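Long-range contacts in PHB depolymerase (PDB 2D81), which probably hydrolyses the ester bonds of poly(3-hydroxybutyrate), acting as a secreted, glycosylated fungal depolymerase of the circularly permuted alpha/beta hydrolase type: residues 11-15 against 171-175; 17-23 against 41-47; 85-89 against 118-122; 91-95 against 123-127; 94-98 against 109-113. All blocks are in the same frame, centred on the assembly; numbering follows the deposited sequence.

Contact 1 (11-15 against 171-175)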
# COMPACT_ATOMS: atom_id res chain seq x y z
N ASN A 11 -13.44 7.89 -9.25
CA ASN A 11 -12.57 7.48 -10.35
C ASN A 11 -11.13 7.97 -10.16
O ASN A 11 -10.33 7.93 -11.10
CB ASN A 11 -13.10 7.99 -11.69
CG ASN A 11 -13.05 9.51 -11.80
OD1 ASN A 11 -12.15 10.15 -11.26
ND2 ASN A 11 -14.01 10.08 -12.52
N SER A 12 -10.81 8.44 -8.96
CA SER A 12 -9.50 9.03 -8.71
C SER A 12 -8.77 8.32 -7.58
O SER A 12 -7.86 8.89 -6.97
CB SER A 12 -9.65 10.51 -8.36
OG SER A 12 -10.30 10.67 -7.11
N VAL A 13 -9.16 7.08 -7.31
CA VAL A 13 -8.65 6.34 -6.16
C VAL A 13 -7.46 5.45 -6.53
O VAL A 13 -7.45 4.80 -7.59
CB VAL A 13 -9.76 5.48 -5.52
CG1 VAL A 13 -9.21 4.71 -4.32
CG2 VAL A 13 -10.92 6.36 -5.09
N SER A 14 -6.46 5.42 -5.66
CA SER A 14 -5.29 4.57 -5.85
C SER A 14 -4.73 4.16 -4.49
O SER A 14 -5.22 4.61 -3.45
CB SER A 14 -4.21 5.33 -6.64
OG SER A 14 -3.81 6.51 -5.96
N VAL A 15 -3.70 3.31 -4.50
CA VAL A 15 -3.12 2.78 -3.27
C VAL A 15 -1.64 2.43 -3.47
O VAL A 15 -1.22 2.06 -4.56
CB VAL A 15 -3.88 1.51 -2.80
CG1 VAL A 15 -3.85 0.44 -3.90
CG2 VAL A 15 -3.26 0.97 -1.52
N TRP A 171 3.65 9.24 -10.77
CA TRP A 171 3.45 8.21 -11.78
C TRP A 171 1.98 7.84 -11.90
O TRP A 171 1.45 7.71 -13.01
CB TRP A 171 4.26 6.94 -11.48
CG TRP A 171 4.14 5.97 -12.60
CD1 TRP A 171 3.39 4.83 -12.64
CD2 TRP A 171 4.73 6.11 -13.90
NE1 TRP A 171 3.46 4.26 -13.89
CE2 TRP A 171 4.28 5.02 -14.68
CE3 TRP A 171 5.59 7.05 -14.48
CZ2 TRP A 171 4.66 4.85 -16.02
CZ3 TRP A 171 5.96 6.89 -15.81
CH2 TRP A 171 5.50 5.79 -16.56
N ILE A 172 1.32 7.68 -10.76
CA ILE A 172 -0.07 7.26 -10.75
C ILE A 172 -1.00 8.34 -11.30
O ILE A 172 -1.89 8.04 -12.10
CB ILE A 172 -0.51 6.88 -9.32
CG1 ILE A 172 0.27 5.64 -8.86
CG2 ILE A 172 -2.02 6.61 -9.28
CD1 ILE A 172 0.05 5.25 -7.41
N TYR A 173 -0.78 9.59 -10.90
CA TYR A 173 -1.69 10.67 -11.28
C TYR A 173 -1.21 11.52 -12.44
O TYR A 173 -1.96 12.36 -12.95
CB TYR A 173 -1.98 11.56 -10.07
CG TYR A 173 -2.83 10.88 -9.03
CD1 TYR A 173 -2.25 10.17 -7.98
CD2 TYR A 173 -4.22 10.90 -9.13
CE1 TYR A 173 -3.04 9.49 -7.06
CE2 TYR A 173 -5.01 10.21 -8.22
CZ TYR A 173 -4.42 9.51 -7.19
OH TYR A 173 -5.20 8.82 -6.30
N GLY A 174 0.03 11.30 -12.88
CA GLY A 174 0.58 12.10 -13.95
C GLY A 174 1.15 13.40 -13.42
O GLY A 174 1.88 13.40 -12.43
N SER A 175 0.84 14.51 -14.08
CA SER A 175 1.28 15.80 -13.59
C SER A 175 0.77 16.00 -12.17
O SER A 175 -0.33 15.56 -11.83
CB SER A 175 0.76 16.92 -14.50
OG SER A 175 -0.65 16.83 -14.68
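Y173, in the last turn of helix 164-173, takes an m rotamer (chi1 -70°) whose CB leaves sideways, yet the length of the ring brings OH to the strand. There it donates a 2.7 Å hydrogen bond to S12 O, close to the ring plane, and a second hydrogen bond of 2.7 Å joins Y173 OH to S14 OG. The p rotamer of S14 (chi1 60°) places OG at this spot, where it also bonds H224 ND1 on strand 221-227. This is a helix on a sheet of the alpha/beta hydrolase fold: strand 13-18 lies inside the mixed sheet, and helix 164-173 packs on the face that carries S14. V13 and V15 alternate to the other face, toward helices 301-314 and 20-31 respectively. One residue earlier, I172 points at the strand as an extended m,t rotamer; its CG2 sits 3.7 Å from S14 CB, and its CD1 reaches within 4.5 Å of V15 O. G174, with phi 84°, ends the helix just beyond.

Contact 2 (17-23 against 41-47)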
# COMPACT_ATOMS: atom_id res chain seq x y z
N GLY A 17 2.08 1.03 -0.87
CA GLY A 17 2.54 0.60 0.44
C GLY A 17 3.93 0.01 0.43
O GLY A 17 4.49 -0.27 -0.63
N LEU A 18 4.50 -0.18 1.62
CA LEU A 18 5.84 -0.73 1.77
C LEU A 18 5.81 -2.15 2.31
O LEU A 18 5.13 -2.43 3.29
CB LEU A 18 6.66 0.14 2.73
CG LEU A 18 8.05 -0.39 3.09
CD1 LEU A 18 8.99 -0.25 1.90
CD2 LEU A 18 8.59 0.39 4.28
N ALA A 19 6.56 -3.04 1.66
CA ALA A 19 6.79 -4.39 2.17
C ALA A 19 5.48 -5.17 2.30
O ALA A 19 4.83 -5.45 1.29
CB ALA A 19 7.51 -4.32 3.51
N SER A 20 5.10 -5.54 3.52
CA SER A 20 3.81 -6.22 3.69
C SER A 20 2.70 -5.28 3.21
O SER A 20 1.68 -5.73 2.70
CB SER A 20 3.58 -6.62 5.15
OG SER A 20 3.46 -5.50 6.02
N GLY A 21 2.93 -3.98 3.37
CA GLY A 21 1.99 -3.00 2.85
C GLY A 21 2.04 -2.89 1.34
O GLY A 21 1.05 -2.53 0.69
N GLY A 22 3.20 -3.21 0.76
CA GLY A 22 3.33 -3.27 -0.68
C GLY A 22 2.64 -4.50 -1.24
O GLY A 22 1.94 -4.42 -2.26
N TYR A 23 2.84 -5.64 -0.59
CA TYR A 23 2.09 -6.84 -0.94
C TYR A 23 0.60 -6.55 -0.90
O TYR A 23 -0.12 -6.85 -1.85
CB TYR A 23 2.44 -7.98 0.03
CG TYR A 23 3.59 -8.85 -0.42
CD1 TYR A 23 3.43 -9.77 -1.46
CD2 TYR A 23 4.84 -8.77 0.19
CE1 TYR A 23 4.48 -10.59 -1.88
CE2 TYR A 23 5.91 -9.58 -0.23
CZ TYR A 23 5.71 -10.49 -1.26
OH TYR A 23 6.75 -11.30 -1.67
N GLY A 41 0.86 1.49 -6.36
CA GLY A 41 2.30 1.49 -6.24
C GLY A 41 2.77 0.49 -5.19
O GLY A 41 2.11 0.29 -4.17
N VAL A 42 3.90 -0.15 -5.45
CA VAL A 42 4.44 -1.14 -4.53
C VAL A 42 5.91 -0.85 -4.24
O VAL A 42 6.74 -0.84 -5.15
CB VAL A 42 4.32 -2.57 -5.12
CG1 VAL A 42 4.89 -3.59 -4.13
CG2 VAL A 42 2.86 -2.88 -5.42
N PHE A 43 6.23 -0.60 -2.97
CA PHE A 43 7.61 -0.44 -2.53
C PHE A 43 8.08 -1.71 -1.83
O PHE A 43 7.61 -2.03 -0.74
CB PHE A 43 7.75 0.73 -1.54
CG PHE A 43 7.37 2.07 -2.10
CD1 PHE A 43 6.05 2.51 -2.08
CD2 PHE A 43 8.35 2.92 -2.62
CE1 PHE A 43 5.71 3.78 -2.56
CE2 PHE A 43 8.02 4.19 -3.11
CZ PHE A 43 6.69 4.62 -3.07
N ALA A 44 9.00 -2.43 -2.47
CA ALA A 44 9.64 -3.59 -1.85
C ALA A 44 8.61 -4.59 -1.35
O ALA A 44 8.67 -5.07 -0.22
CB ALA A 44 10.53 -3.13 -0.69
N GLY A 45 7.65 -4.91 -2.22
CA GLY A 45 6.70 -5.98 -1.95
C GLY A 45 6.94 -7.13 -2.92
O GLY A 45 8.07 -7.38 -3.32
N GLY A 46 5.88 -7.84 -3.30
CA GLY A 46 6.05 -8.99 -4.16
C GLY A 46 4.79 -9.41 -4.90
O GLY A 46 3.74 -8.76 -4.79
N PRO A 47 4.85 -10.52 -5.65
CA PRO A 47 3.73 -11.07 -6.42
C PRO A 47 2.39 -11.18 -5.70
O PRO A 47 2.32 -11.60 -4.54
CB PRO A 47 4.26 -12.43 -6.87
CG PRO A 47 5.73 -12.18 -7.02
CD PRO A 47 6.03 -11.39 -5.77
O HOH W 1 0.85 -9.06 -3.57
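The ring of Y23 lies with one face over the peptide joining G45 to G46, CE2 being 3.8 Å from G45 C, while Y23 OH bonds C59 O beyond the two segments. A water sits between the backbones here, 3.0 Å from Y23 O and 3.2 Å from G46 O. Further back the chains run as parallel strands: F43 N donates to G17 O (2.9 Å) and A19 N to F43 O (2.8 Å), whereas G17 N to G41 O is weak at 3.4 Å. L18 CD1 packs on F43 CB at 3.8 Å. A CB on G45 would clash with Y23 N across the contact; one on G17 would clash with G21 O within its own turn. A19, strained at phi/psi 61/-115°, is the N-cap of helix 20-31. The sharp strand-turn-helix in G-L-A-S-G matches the nucleophile elbow of alpha/beta hydrolases, with A19 at the serine position of G-X-S-X-G, consistent with the engineered serine-to-alanine change of this variant, and with bound trimer next to it.

Contact 3 (85-89 against 118-122)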
# COMPACT_ATOMS: atom_id res chain seq x y z
N VAL A 85 -9.34 -8.91 -14.60
CA VAL A 85 -7.95 -8.53 -14.81
C VAL A 85 -7.78 -7.65 -16.05
O VAL A 85 -6.72 -7.05 -16.25
CB VAL A 85 -7.03 -9.77 -14.94
CG1 VAL A 85 -7.02 -10.53 -13.63
CG2 VAL A 85 -7.51 -10.66 -16.08
N ALA A 86 -8.82 -7.57 -16.87
CA ALA A 86 -8.83 -6.63 -17.99
C ALA A 86 -8.61 -5.20 -17.49
O ALA A 86 -8.02 -4.38 -18.19
CB ALA A 86 -10.15 -6.73 -18.74
N ASN A 87 -9.08 -4.91 -16.28
CA ASN A 87 -8.88 -3.59 -15.71
C ASN A 87 -7.40 -3.23 -15.62
O ASN A 87 -7.02 -2.08 -15.80
CB ASN A 87 -9.49 -3.49 -14.31
CG ASN A 87 -11.00 -3.64 -14.32
OD1 ASN A 87 -11.65 -3.41 -15.34
ND2 ASN A 87 -11.56 -4.02 -13.18
N LEU A 88 -6.57 -4.23 -15.33
CA LEU A 88 -5.15 -3.97 -15.12
C LEU A 88 -4.47 -3.43 -16.38
O LEU A 88 -3.38 -2.87 -16.31
CB LEU A 88 -4.44 -5.24 -14.65
CG LEU A 88 -4.91 -5.78 -13.30
CD1 LEU A 88 -4.23 -7.11 -13.01
CD2 LEU A 88 -4.60 -4.76 -12.20
N GLY A 89 -5.14 -3.59 -17.52
CA GLY A 89 -4.60 -3.09 -18.76
C GLY A 89 -4.73 -1.59 -18.90
O GLY A 89 -4.15 -0.99 -19.81
N ASN A 118 1.78 -9.69 -17.54
CA ASN A 118 0.81 -10.51 -18.26
C ASN A 118 -0.48 -9.75 -18.51
O ASN A 118 -1.26 -10.12 -19.40
CB ASN A 118 0.51 -11.79 -17.48
CG ASN A 118 1.65 -12.78 -17.52
OD1 ASN A 118 1.83 -13.49 -18.51
ND2 ASN A 118 2.43 -12.83 -16.44
N PHE A 119 -0.72 -8.70 -17.74
CA PHE A 119 -2.02 -8.03 -17.74
C PHE A 119 -1.96 -6.53 -17.98
O PHE A 119 -2.96 -5.93 -18.37
CB PHE A 119 -2.75 -8.29 -16.42
CG PHE A 119 -2.78 -9.74 -16.03
CD1 PHE A 119 -1.90 -10.23 -15.08
CD2 PHE A 119 -3.67 -10.62 -16.65
CE1 PHE A 119 -1.90 -11.59 -14.74
CE2 PHE A 119 -3.68 -11.97 -16.31
CZ PHE A 119 -2.79 -12.46 -15.36
N ASP A 120 -0.80 -5.92 -17.75
CA ASP A 120 -0.71 -4.46 -17.80
C ASP A 120 -0.13 -3.92 -19.10
O ASP A 120 0.22 -4.67 -20.01
CB ASP A 120 0.10 -3.94 -16.60
CG ASP A 120 1.55 -4.38 -16.61
OD1 ASP A 120 2.16 -4.41 -15.51
OD2 ASP A 120 2.11 -4.69 -17.69
N ASN A 121 -0.04 -2.59 -19.17
CA ASN A 121 0.46 -1.87 -20.34
C ASN A 121 1.82 -1.28 -19.99
O ASN A 121 1.94 -0.50 -19.05
CB ASN A 121 -0.53 -0.75 -20.69
CG ASN A 121 0.05 0.26 -21.68
OD1 ASN A 121 0.31 -0.07 -22.84
ND2 ASN A 121 0.24 1.49 -21.22
N SER A 122 2.86 -1.66 -20.74
CA SER A 122 4.23 -1.31 -20.36
C SER A 122 4.45 0.20 -20.26
O SER A 122 5.18 0.67 -19.38
CB SER A 122 5.24 -1.92 -21.34
OG SER A 122 5.21 -1.26 -22.59
O HOH W 2 -5.43 -6.95 -18.69
O HOH W 3 -1.58 -1.03 -17.33
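Apolar packing supplies much of this contact between two loops. F119, an m rotamer with its CB directed at 85-89, is the most covered residue: V85 CB lies 3.9 Å from F119 CD2, and L88 CD1 lies 3.9 Å from F119 CB, so the two aliphatic side chains hold the phenyl group obliquely. Backbone approaches come next. D120 CA makes a CA-H...O contact with L88 O at 3.4 Å, and G89 CA comes within 3.3 Å of F119 O; the CA atoms of G89 and D120 are just 4.2 Å apart, the tightest point of the register. No direct hydrogen bond crosses the gap, and G89 N and F119 O, 3.3 Å apart, are badly angled for one. Water does the polar work instead. One molecule donates to V85 O (2.8 Å) and to F119 O (2.7 Å); another donates to L88 O (2.8 Å) and accepts from N121 N (2.9 Å). Residues 85-89 keep helical backbone angles, with L88 N bonded to V85 O at 3.0 Å. The N-linked sugar touches G89 and N121. L88 and F119 both pack on M74 of helix 68-77; the first loop leads from that helix into strand 92-98, the second from helix 106-116 into edge strand 125-130.

Contact 4 (91-95 against 123-127). With NAG (2-acetamido-2-deoxy-beta-D-glucopyranose), chain B.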
# COMPACT_ATOMS: atom_id res chain seq x y z
N ARG A 91 -4.29 0.65 -16.00
CA ARG A 91 -3.89 1.14 -14.69
C ARG A 91 -2.45 1.63 -14.74
O ARG A 91 -1.61 1.05 -15.42
CB ARG A 91 -4.02 0.03 -13.65
CG ARG A 91 -5.45 -0.46 -13.43
CD ARG A 91 -6.27 0.55 -12.65
NE ARG A 91 -7.66 0.12 -12.49
CZ ARG A 91 -8.61 0.26 -13.41
NH1 ARG A 91 -9.84 -0.16 -13.17
NH2 ARG A 91 -8.33 0.84 -14.57
N LYS A 92 -2.18 2.71 -14.01
CA LYS A 92 -0.81 3.16 -13.80
C LYS A 92 -0.23 2.36 -12.65
O LYS A 92 -0.79 2.34 -11.55
CB LYS A 92 -0.77 4.65 -13.47
CG LYS A 92 -1.40 5.54 -14.54
CD LYS A 92 -0.69 5.41 -15.87
CE LYS A 92 0.71 6.00 -15.81
NZ LYS A 92 0.66 7.48 -15.66
N ILE A 93 0.90 1.69 -12.89
CA ILE A 93 1.51 0.85 -11.87
C ILE A 93 2.95 1.29 -11.63
O ILE A 93 3.76 1.32 -12.55
CB ILE A 93 1.49 -0.63 -12.29
CG1 ILE A 93 0.04 -1.08 -12.50
CG2 ILE A 93 2.15 -1.50 -11.21
CD1 ILE A 93 -0.10 -2.51 -13.00
N TYR A 94 3.23 1.64 -10.38
CA TYR A 94 4.56 2.06 -9.96
C TYR A 94 5.18 0.99 -9.07
O TYR A 94 4.52 0.48 -8.17
CB TYR A 94 4.47 3.38 -9.19
CG TYR A 94 5.77 3.80 -8.54
CD1 TYR A 94 6.73 4.52 -9.25
CD2 TYR A 94 6.06 3.44 -7.22
CE1 TYR A 94 7.94 4.87 -8.67
CE2 TYR A 94 7.27 3.79 -6.63
CZ TYR A 94 8.21 4.50 -7.36
OH TYR A 94 9.40 4.84 -6.78
N MET A 95 6.43 0.65 -9.33
CA MET A 95 7.14 -0.35 -8.54
C MET A 95 8.55 0.13 -8.19
O MET A 95 9.22 0.74 -9.02
CB MET A 95 7.22 -1.67 -9.30
CG MET A 95 5.88 -2.38 -9.41
SD MET A 95 5.95 -3.84 -10.46
CE MET A 95 5.72 -3.07 -12.06
N ALA A 123 3.83 0.96 -21.15
CA ALA A 123 4.00 2.41 -21.16
C ALA A 123 3.49 3.03 -19.86
O ALA A 123 3.96 4.09 -19.45
CB ALA A 123 3.28 3.02 -22.35
N ASN A 124 2.53 2.37 -19.22
CA ASN A 124 1.98 2.86 -17.96
C ASN A 124 2.56 2.18 -16.73
O ASN A 124 2.01 2.29 -15.63
CB ASN A 124 0.45 2.72 -17.94
CG ASN A 124 -0.24 3.85 -18.68
OD1 ASN A 124 0.33 4.93 -18.83
ND2 ASN A 124 -1.47 3.61 -19.12
N VAL A 125 3.68 1.49 -16.91
CA VAL A 125 4.40 0.89 -15.79
C VAL A 125 5.72 1.61 -15.57
O VAL A 125 6.47 1.85 -16.52
CB VAL A 125 4.69 -0.61 -16.05
CG1 VAL A 125 5.48 -1.20 -14.89
CG2 VAL A 125 3.39 -1.37 -16.24
N SER A 126 6.02 1.97 -14.33
CA SER A 126 7.34 2.49 -13.98
C SER A 126 7.97 1.61 -12.91
O SER A 126 7.43 1.45 -11.82
CB SER A 126 7.23 3.92 -13.46
OG SER A 126 8.51 4.42 -13.08
N TYR A 127 9.12 1.02 -13.24
CA TYR A 127 9.84 0.19 -12.28
C TYR A 127 11.18 0.84 -11.99
O TYR A 127 11.99 1.03 -12.90
CB TYR A 127 10.03 -1.22 -12.85
CG TYR A 127 10.62 -2.23 -11.89
CD1 TYR A 127 11.99 -2.26 -11.61
CD2 TYR A 127 9.81 -3.18 -11.27
CE1 TYR A 127 12.53 -3.22 -10.74
CE2 TYR A 127 10.34 -4.14 -10.41
CZ TYR A 127 11.70 -4.16 -10.15
OH TYR A 127 12.23 -5.11 -9.32
C1 NAG B . -2.33 4.71 -19.51
C2 NAG B . -3.58 4.17 -20.23
C3 NAG B . -4.60 5.29 -20.51
C4 NAG B . -4.80 6.23 -19.31
C5 NAG B . -3.45 6.65 -18.74
C6 NAG B . -3.56 7.54 -17.51
C7 NAG B . -3.65 2.43 -21.92
C8 NAG B . -3.60 2.17 -23.42
N2 NAG B . -3.15 3.59 -21.50
O3 NAG B . -5.85 4.72 -20.85
O4 NAG B . -5.52 7.38 -19.72
O5 NAG B . -2.70 5.48 -18.37
O6 NAG B . -2.43 8.39 -17.40
O7 NAG B . -4.15 1.59 -21.17
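Three backbone hydrogen bonds zip the segments together: I93 N to N124 O (3.0 Å), S126 N to I93 O (2.9 Å) and M95 N to S126 O (2.8 Å), all nearly straight. They pair strands 92-98 and 125-130, the two ends of a beta-alpha-beta crossover through helix 106-116, in the parallel part of the mixed sheet of the alpha/beta hydrolase fold; the short strand axes diverge by only 4° and approach to 4.8 Å. CA-H...O contacts add to the ladder, as between V125 CA and I93 O at 3.3 Å. At the N-terminal end, N124, first residue of the N-V-S glycosylation sequon, carries N-acetylglucosamine through a 1.4 Å bond from ND2 to NAG C1. K92 folds its side chain past that asparagine, while its NZ is bonded to W171 O. Side chains sort by face. I93, V125, M95 and Y127 share one: M95 CB meets Y127 CD2 at 3.6 Å, and M95 SD stands at the ring edge, 5.3 Å from the centroid, a Met-aromatic contact. Y94 and S126 lie on the other, which helix 164-173 covers. On the first face, the terminal M95 CE comes to 3.4 Å from V125 CG1.

Contact 5 (94-98 against 109-113)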
# COMPACT_ATOMS: atom_id res chain seq x y z
N TYR A 94 3.23 1.64 -10.38
CA TYR A 94 4.56 2.06 -9.96
C TYR A 94 5.18 0.99 -9.07
O TYR A 94 4.52 0.48 -8.17
CB TYR A 94 4.47 3.38 -9.19
CG TYR A 94 5.77 3.80 -8.54
CD1 TYR A 94 6.73 4.52 -9.25
CD2 TYR A 94 6.06 3.44 -7.22
CE1 TYR A 94 7.94 4.87 -8.67
CE2 TYR A 94 7.27 3.79 -6.63
CZ TYR A 94 8.21 4.50 -7.36
OH TYR A 94 9.40 4.84 -6.78
N MET A 95 6.43 0.65 -9.33
CA MET A 95 7.14 -0.35 -8.54
C MET A 95 8.55 0.13 -8.19
O MET A 95 9.22 0.74 -9.02
CB MET A 95 7.22 -1.67 -9.30
CG MET A 95 5.88 -2.38 -9.41
SD MET A 95 5.95 -3.84 -10.46
CE MET A 95 5.72 -3.07 -12.06
N TRP A 96 8.98 -0.13 -6.96
CA TRP A 96 10.28 0.32 -6.48
C TRP A 96 10.96 -0.75 -5.65
O TRP A 96 10.32 -1.45 -4.87
CB TRP A 96 10.14 1.58 -5.62
CG TRP A 96 11.45 2.06 -5.04
CD1 TRP A 96 12.37 2.87 -5.65
CD2 TRP A 96 12.00 1.72 -3.76
NE1 TRP A 96 13.45 3.06 -4.82
CE2 TRP A 96 13.25 2.37 -3.66
CE3 TRP A 96 11.55 0.94 -2.69
CZ2 TRP A 96 14.07 2.25 -2.52
CZ3 TRP A 96 12.37 0.82 -1.56
CH2 TRP A 96 13.61 1.48 -1.49
N THR A 97 12.27 -0.87 -5.81
CA THR A 97 13.07 -1.68 -4.91
C THR A 97 14.42 -1.01 -4.67
O THR A 97 14.93 -0.29 -5.53
CB THR A 97 13.31 -3.09 -5.48
OG1 THR A 97 14.06 -3.86 -4.54
CG2 THR A 97 14.06 -3.01 -6.80
N GLY A 98 14.97 -1.22 -3.48
CA GLY A 98 16.36 -0.88 -3.26
C GLY A 98 17.22 -2.03 -3.77
O GLY A 98 16.82 -3.18 -3.65
N MET A 109 10.69 -8.44 -6.19
CA MET A 109 9.97 -7.38 -6.88
C MET A 109 9.94 -7.59 -8.39
O MET A 109 8.95 -7.25 -9.04
CB MET A 109 10.56 -6.01 -6.54
CG MET A 109 9.98 -5.38 -5.29
SD MET A 109 8.19 -5.06 -5.44
CE MET A 109 8.20 -3.69 -6.61
N ASN A 110 11.00 -8.15 -8.95
CA ASN A 110 11.03 -8.40 -10.39
C ASN A 110 9.97 -9.42 -10.80
O ASN A 110 9.43 -9.33 -11.90
CB ASN A 110 12.41 -8.90 -10.82
CG ASN A 110 12.50 -9.11 -12.33
OD1 ASN A 110 12.48 -8.15 -13.10
ND2 ASN A 110 12.58 -10.37 -12.75
N GLN A 111 9.68 -10.38 -9.93
CA GLN A 111 8.65 -11.37 -10.23
C GLN A 111 7.26 -10.74 -10.22
O GLN A 111 6.39 -11.14 -10.99
CB GLN A 111 8.69 -12.52 -9.22
CG GLN A 111 9.88 -13.46 -9.35
CD GLN A 111 9.93 -14.17 -10.69
OE1 GLN A 111 10.35 -13.60 -11.69
NE2 GLN A 111 9.49 -15.43 -10.71
N LEU A 112 7.05 -9.76 -9.35
CA LEU A 112 5.81 -8.99 -9.39
C LEU A 112 5.69 -8.26 -10.73
O LEU A 112 4.61 -8.24 -11.33
CB LEU A 112 5.77 -7.97 -8.25
CG LEU A 112 4.60 -6.97 -8.29
CD1 LEU A 112 3.27 -7.69 -8.16
CD2 LEU A 112 4.77 -5.98 -7.14
N LYS A 113 6.78 -7.67 -11.18
CA LYS A 113 6.79 -6.99 -12.47
C LYS A 113 6.41 -7.97 -13.58
O LYS A 113 5.57 -7.67 -14.43
CB LYS A 113 8.17 -6.40 -12.76
CG LYS A 113 8.26 -5.66 -14.09
CD LYS A 113 9.65 -5.09 -14.30
CE LYS A 113 9.73 -4.29 -15.58
NZ LYS A 113 11.11 -3.79 -15.82
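M95 and M109 dominate the meeting of strand 94-98 with helix 109-113, giving up 84 and 77 Å² respectively. M95 points from the strand toward the helix: its CB takes M109 CE at 3.5 Å, and its sulfur, extended by a chi2 of 174°, reaches L112 CG at 4.0 Å and K113 CA at 3.8 Å. M109 answers with an m,m,m conformation that curls its end back to the strand, laying CE 3.5 Å from W96 O while CG rests 4.0 Å from T97 CB. K113 is third, with 29 Å²; its CB lies 4.1 Å from M95 SD, but its fully extended chain leads away past Y127. The helix axis runs at 161° to the strand, 9.3 Å off, the near-antiparallel arrangement of a beta-alpha-beta unit in which helix 106-116 carries the chain back before strand 125-130. W96 points to the other face, where its NE1 bonds T130 OG1. T97 OG1 turns instead to its own neighbour, G98 O, at 3.0 Å. Without a hydrogen bond across the interface, helix and sheet are held here by packing of methionine and aliphatic groups, a contact set by shape and not by polar pairing.

How the contacts relate
Contacts 1, 2, 4 and 5 belong to the buried sheet and its helices; contact 3 is a surface loop pairing. Contacts 1 and 2 share strand 13-18, and V15 O to G41 N (2.8 Å) links them; contacts 4 and 5 share Y94 and M95 on strand 92-98, itself bonded to strand 39-43 of contact 2. Contact 1 also meets contact 4, where W171 NE1 approaches N124 O at 3.0 Å. Backbone hydrogen bonds dominate in contacts 2 and 4, between strands; contact 1 uses side-chain hydroxyls, contact 5 is apolar, and contact 3 adds water bridges. The trimer adjoins contact 2, the glycan contacts 3 and 4.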